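Local coordinates for protein lactate dehydrogenase, adjacent gene encodes predicted malate dehydrogenase (Cryptosporidium parvum, PDB 4ND2) that probably catalyses the NAD(+)-dependent interconversion of (S)-lactate and pyruvate, and here holds pyruvate together with an acetylpyridine analogue of its cofactor, at residues R5-I10 with D26-V31; A68-S73 with E106-Y111. One frame throughout, in Å; residues are numbered along the deposited sequence.

Interaction 1 of 2, residues R5-I10 with D26-V31; sequences RKIAVI and DNLADV
Strand 6-10 and the start of strand 30-34 run parallel, with the loop L28-A29 leading in, as the first beta-alpha-beta crossover of a Rossmann fold, connected by helix 14-26. K6 pairs with D30 and I7 with V31. D30 straddles K6: its N donates to R5 O (2.8 Å), while its O receives I7 N in an almost straight bond of 2.9 Å (175° at the hydrogen). A CA-H...O contact runs from V31 CA to I7 O.

On the face shared by I7, V9 and V31 the packing is aliphatic. I7 CG1, anti to the carbonyl carbon (chi1 -61°), lies 3.7 Å from A29 CB, and its CD1 meets L28 CD2, the side chains crossing at about a right angle. V9 CG2 touches V31 CG1; V31 packs on A20 and V23 of helix 14-26, and V9 sits close to G16, the last GxGxxG glycine and probably part of the NAD(+) site, in that helix's first turn. D30 turns to the other face, its OD1 held by R4 and K60 N. At the N-terminal end, R5, extended from CG to NE, donates from NH2 in the guanidinium plane to a water (2.6 Å) that donates to L28 O.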
loop_
_atom_site.group_PDB
_atom_site.type_symbol
_atom_site.label_atom_id
_atom_site.label_comp_id
_atom_site.label_asym_id
_atom_site.label_seq_id
_atom_site.Cartn_x
_atom_site.Cartn_y
_atom_site.Cartn_z
ATOM N N ARG A 5 -16.840 4.557 6.213
ATOM C CA ARG A 5 -16.683 3.625 7.321
ATOM C C ARG A 5 -16.194 4.396 8.546
ATOM O O ARG A 5 -15.451 5.369 8.416
ATOM C CB ARG A 5 -15.724 2.497 6.946
ATOM C CG ARG A 5 -16.340 1.524 5.953
ATOM C CD ARG A 5 -15.299 0.772 5.142
ATOM N NE ARG A 5 -15.920 -0.245 4.287
ATOM C CZ ARG A 5 -15.277 -0.969 3.372
ATOM N NH1 ARG A 5 -15.941 -1.868 2.653
ATOM N NH2 ARG A 5 -13.977 -0.801 3.165
ATOM N N LYS A 6 -16.631 3.963 9.724
ATOM C CA LYS A 6 -16.398 4.705 10.961
ATOM C C LYS A 6 -15.979 3.774 12.097
ATOM O O LYS A 6 -16.695 2.825 12.427
ATOM C CB LYS A 6 -17.671 5.467 11.348
ATOM C CG LYS A 6 -17.537 6.348 12.578
ATOM C CD LYS A 6 -18.806 7.151 12.819
ATOM C CE LYS A 6 -18.714 7.946 14.113
ATOM N NZ LYS A 6 -19.863 8.873 14.287
ATOM N N ILE A 7 -14.816 4.056 12.681
ATOM C CA ILE A 7 -14.311 3.314 13.830
ATOM C C ILE A 7 -14.242 4.232 15.044
ATOM O O ILE A 7 -13.649 5.310 14.981
ATOM C CB ILE A 7 -12.906 2.729 13.567
ATOM C CG1 ILE A 7 -12.951 1.754 12.380
ATOM C CG2 ILE A 7 -12.376 2.038 14.819
ATOM C CD1 ILE A 7 -11.599 1.203 11.976
ATOM N N ALA A 8 -14.849 3.799 16.144
ATOM C CA ALA A 8 -14.752 4.514 17.414
ATOM C C ALA A 8 -13.705 3.840 18.291
ATOM O O ALA A 8 -13.761 2.629 18.516
ATOM C CB ALA A 8 -16.099 4.541 18.120
ATOM N N VAL A 9 -12.743 4.628 18.764
ATOM C CA VAL A 9 -11.708 4.151 19.667
ATOM C C VAL A 9 -11.985 4.719 21.059
ATOM O O VAL A 9 -11.829 5.925 21.289
ATOM C CB VAL A 9 -10.307 4.575 19.179
ATOM C CG1 VAL A 9 -9.231 4.083 20.135
ATOM C CG2 VAL A 9 -10.059 4.053 17.770
ATOM N N ILE A 10 -12.407 3.848 21.975
ATOM C CA ILE A 10 -12.794 4.258 23.327
ATOM C C ILE A 10 -11.576 4.155 24.235
ATOM O O ILE A 10 -11.171 3.059 24.631
ATOM C CB ILE A 10 -13.946 3.394 23.888
ATOM C CG1 ILE A 10 -15.080 3.250 22.863
ATOM C CG2 ILE A 10 -14.470 3.983 25.193
ATOM C CD1 ILE A 10 -15.612 4.559 22.311
ATOM N N ASP A 26 -3.926 4.037 6.622
ATOM C CA ASP A 26 -4.442 3.073 5.640
ATOM C C ASP A 26 -5.720 3.546 4.941
ATOM O O ASP A 26 -6.185 2.898 4.004
ATOM C CB ASP A 26 -4.727 1.724 6.311
ATOM C CG ASP A 26 -3.476 1.062 6.873
ATOM O OD1 ASP A 26 -2.355 1.392 6.433
ATOM O OD2 ASP A 26 -3.619 0.199 7.761
ATOM N N ASN A 27 -6.291 4.662 5.401
ATOM C CA ASN A 27 -7.598 5.124 4.933
ATOM C C ASN A 27 -8.662 4.022 5.046
ATOM O O ASN A 27 -9.518 3.870 4.174
ATOM C CB ASN A 27 -7.509 5.662 3.498
ATOM C CG ASN A 27 -8.757 6.429 3.074
ATOM O OD1 ASN A 27 -9.414 7.085 3.882
ATOM N ND2 ASN A 27 -9.082 6.352 1.798
ATOM N N LEU A 28 -8.592 3.257 6.133
ATOM C CA LEU A 28 -9.550 2.180 6.396
ATOM C C LEU A 28 -10.918 2.738 6.788
ATOM O O LEU A 28 -11.955 2.186 6.417
ATOM C CB LEU A 28 -9.019 1.272 7.509
ATOM C CG LEU A 28 -9.891 0.101 7.962
ATOM C CD1 LEU A 28 -10.102 -0.888 6.825
ATOM C CD2 LEU A 28 -9.260 -0.582 9.166
ATOM N N ALA A 29 -10.912 3.826 7.554
ATOM C CA ALA A 29 -12.143 4.441 8.036
ATOM C C ALA A 29 -11.863 5.824 8.612
ATOM O O ALA A 29 -10.704 6.221 8.775
ATOM C CB ALA A 29 -12.783 3.561 9.102
ATOM N N ASP A 30 -12.934 6.554 8.899
ATOM C CA ASP A 30 -12.851 7.725 9.766
ATOM C C ASP A 30 -12.713 7.219 11.194
ATOM O O ASP A 30 -13.187 6.128 11.521
ATOM C CB ASP A 30 -14.109 8.589 9.660
ATOM C CG ASP A 30 -14.209 9.337 8.341
ATOM O OD1 ASP A 30 -13.205 9.445 7.601
ATOM O OD2 ASP A 30 -15.313 9.838 8.052
ATOM N N VAL A 31 -12.078 8.019 12.045
ATOM C CA VAL A 31 -11.831 7.632 13.426
ATOM C C VAL A 31 -12.402 8.661 14.399
ATOM O O VAL A 31 -12.239 9.864 14.201
ATOM C CB VAL A 31 -10.320 7.481 13.695
ATOM C CG1 VAL A 31 -10.064 7.118 15.153
ATOM C CG2 VAL A 31 -9.718 6.436 12.766
HETATM O O HOH W 1 -12.148 0.857 4.054
#

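Interaction 2 of 2, residues A68-S73 with E106-Y111; sequences ADISGS and EGVKKY
Y111 meets A68 face-on: chi1 sets CG anti to the carbonyl carbon, at the end of helix 94-111, and chi2 (-69°) turns the ring so that one face meets A68 CA in the 3-10 turn of the loop. I70 CG1 takes the position between its backbone N and carbonyl carbon (chi1 78°), where it lies 4.2 Å from Y111 CB; CD1, anti to CA, reaches V108 CG2.

The CH-pi contact is well centred: A68 CA sits 3.6 Å from the ring centroid and 11° off the normal. A68 CB lies toward the CE1-CZ side of the ring, 3.9 Å from CE1. K110 CG covers the centre of the opposite face, so the phenol ring is sandwiched between aliphatic carbons. At its CB, Y111 is crossed by I70 at about a right angle, and I70 also packs on A8 and I10 of strand 6-10.

The loop leaves through a type II turn from I70 to S73. I70 O accepts S73 N and S73 OG (2.7 Å) from the same face of its carbonyl plane. S71 CA points its hydrogen at Y111 O (3.4 Å), a carbonyl that also accepts a water lying 3.3 Å from S71 OG. No direct conventional hydrogen bond crosses between loop and helix, which implies that their association rests on CH-pi, CA-H...O and apolar contacts, supplemented by water.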
loop_
_atom_site.group_PDB
_atom_site.type_symbol
_atom_site.label_atom_id
_atom_site.label_comp_id
_atom_site.label_asym_id
_atom_site.label_seq_id
_atom_site.Cartn_x
_atom_site.Cartn_y
_atom_site.Cartn_z
ATOM N N ALA A 68 -22.260 10.608 22.111
ATOM C CA ALA A 68 -23.080 10.916 20.938
ATOM C C ALA A 68 -22.255 10.902 19.646
ATOM O O ALA A 68 -22.776 10.573 18.580
ATOM C CB ALA A 68 -23.776 12.259 21.112
ATOM N N ASP A 69 -20.972 11.244 19.749
ATOM C CA ASP A 69 -20.077 11.275 18.589
ATOM C C ASP A 69 -19.658 9.894 18.063
ATOM O O ASP A 69 -19.078 9.811 16.981
ATOM C CB ASP A 69 -18.826 12.114 18.893
ATOM C CG ASP A 69 -19.122 13.604 18.983
ATOM O OD1 ASP A 69 -20.093 14.064 18.348
ATOM O OD2 ASP A 69 -18.371 14.321 19.682
ATOM N N ILE A 70 -19.934 8.818 18.802
ATOM C CA ILE A 70 -19.663 7.465 18.287
ATOM C C ILE A 70 -20.888 6.858 17.596
ATOM O O ILE A 70 -20.863 5.698 17.189
ATOM C CB ILE A 70 -19.104 6.503 19.370
ATOM C CG1 ILE A 70 -20.199 5.976 20.305
ATOM C CG2 ILE A 70 -18.000 7.186 20.167
ATOM C CD1 ILE A 70 -19.777 4.758 21.101
ATOM N N SER A 71 -21.951 7.650 17.458
ATOM C CA SER A 71 -23.152 7.230 16.742
ATOM C C SER A 71 -22.822 6.746 15.332
ATOM O O SER A 71 -22.029 7.369 14.628
ATOM C CB SER A 71 -24.148 8.391 16.659
ATOM O OG SER A 71 -25.332 7.990 16.001
ATOM N N GLY A 72 -23.427 5.630 14.933
ATOM C CA GLY A 72 -23.222 5.067 13.597
ATOM C C GLY A 72 -21.861 4.423 13.364
ATOM O O GLY A 72 -21.490 4.169 12.217
ATOM N N SER A 73 -21.120 4.153 14.439
ATOM C CA SER A 73 -19.814 3.506 14.325
ATOM C C SER A 73 -19.982 2.060 13.865
ATOM O O SER A 73 -20.812 1.324 14.400
ATOM C CB SER A 73 -19.065 3.541 15.663
ATOM O OG SER A 73 -18.653 4.860 15.988
ATOM N N GLU A 106 -22.949 1.170 28.231
ATOM C CA GLU A 106 -24.109 2.058 28.157
ATOM C C GLU A 106 -24.009 3.012 26.968
ATOM O O GLU A 106 -25.009 3.285 26.307
ATOM C CB GLU A 106 -24.285 2.848 29.462
ATOM C CG GLU A 106 -24.641 1.988 30.671
ATOM C CD GLU A 106 -25.904 1.162 30.474
ATOM O OE1 GLU A 106 -26.849 1.644 29.812
ATOM O OE2 GLU A 106 -25.954 0.024 30.987
ATOM N N GLY A 107 -22.807 3.514 26.697
ATOM C CA GLY A 107 -22.577 4.370 25.534
ATOM C C GLY A 107 -22.830 3.651 24.219
ATOM O O GLY A 107 -23.540 4.163 23.350
ATOM N N VAL A 108 -22.257 2.458 24.082
ATOM C CA VAL A 108 -22.402 1.654 22.866
ATOM C C VAL A 108 -23.856 1.228 22.659
ATOM O O VAL A 108 -24.385 1.328 21.553
ATOM C CB VAL A 108 -21.489 0.405 22.900
ATOM C CG1 VAL A 108 -21.805 -0.543 21.747
ATOM C CG2 VAL A 108 -20.026 0.819 22.865
ATOM N N LYS A 109 -24.495 0.757 23.726
ATOM C CA LYS A 109 -25.892 0.329 23.663
ATOM C C LYS A 109 -26.814 1.458 23.197
ATOM O O LYS A 109 -27.768 1.219 22.456
ATOM C CB LYS A 109 -26.348 -0.198 25.029
ATOM C CG LYS A 109 -27.702 -0.888 25.024
ATOM C CD LYS A 109 -28.005 -1.488 26.387
ATOM C CE LYS A 109 -29.298 -2.286 26.369
ATOM N NZ LYS A 109 -29.509 -3.009 27.653
ATOM N N LYS A 110 -26.517 2.686 23.616
ATOM C CA LYS A 110 -27.342 3.839 23.259
ATOM C C LYS A 110 -27.084 4.349 21.841
ATOM O O LYS A 110 -28.028 4.664 21.121
ATOM C CB LYS A 110 -27.132 4.982 24.256
ATOM C CG LYS A 110 -28.016 6.193 23.993
ATOM C CD LYS A 110 -27.956 7.196 25.132
ATOM C CE LYS A 110 -28.901 8.362 24.885
ATOM N NZ LYS A 110 -28.802 9.389 25.957
ATOM N N TYR A 111 -25.816 4.429 21.441
ATOM C CA TYR A 111 -25.443 5.157 20.222
ATOM C C TYR A 111 -25.028 4.304 19.022
ATOM O O TYR A 111 -25.189 4.740 17.881
ATOM C CB TYR A 111 -24.355 6.181 20.548
ATOM C CG TYR A 111 -24.862 7.314 21.412
ATOM C CD1 TYR A 111 -25.766 8.247 20.906
ATOM C CD2 TYR A 111 -24.453 7.449 22.736
ATOM C CE1 TYR A 111 -26.243 9.285 21.692
ATOM C CE2 TYR A 111 -24.922 8.484 23.530
ATOM C CZ TYR A 111 -25.817 9.399 23.003
ATOM O OH TYR A 111 -26.286 10.429 23.785
HETATM O O HOH W 2 -27.758 6.256 17.359
#

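How the interactions relate
The two contacts follow one another along the chain without nesting or crossing. Interaction 1 closes first, bringing strand 30-34 back beside strand 6-10 after helix 14-26. The chain then passes helix 40-55 and strand 61-64 before interaction 2 opens; its loop, 68-73, leads into strand 75-78 on the other side of strand 6-10, and the intervening chain is closed off when the end of helix 94-111 packs against 68-73. K6 joins the two directly: its NZ lies 2.7 Å from S71 O and 3.0 Å from D69 O, probable hydrogen bonds, while A8 CB packs on S73 OG. Central strand 6-10 thus links its strand neighbour to the loop and helix of interaction 2.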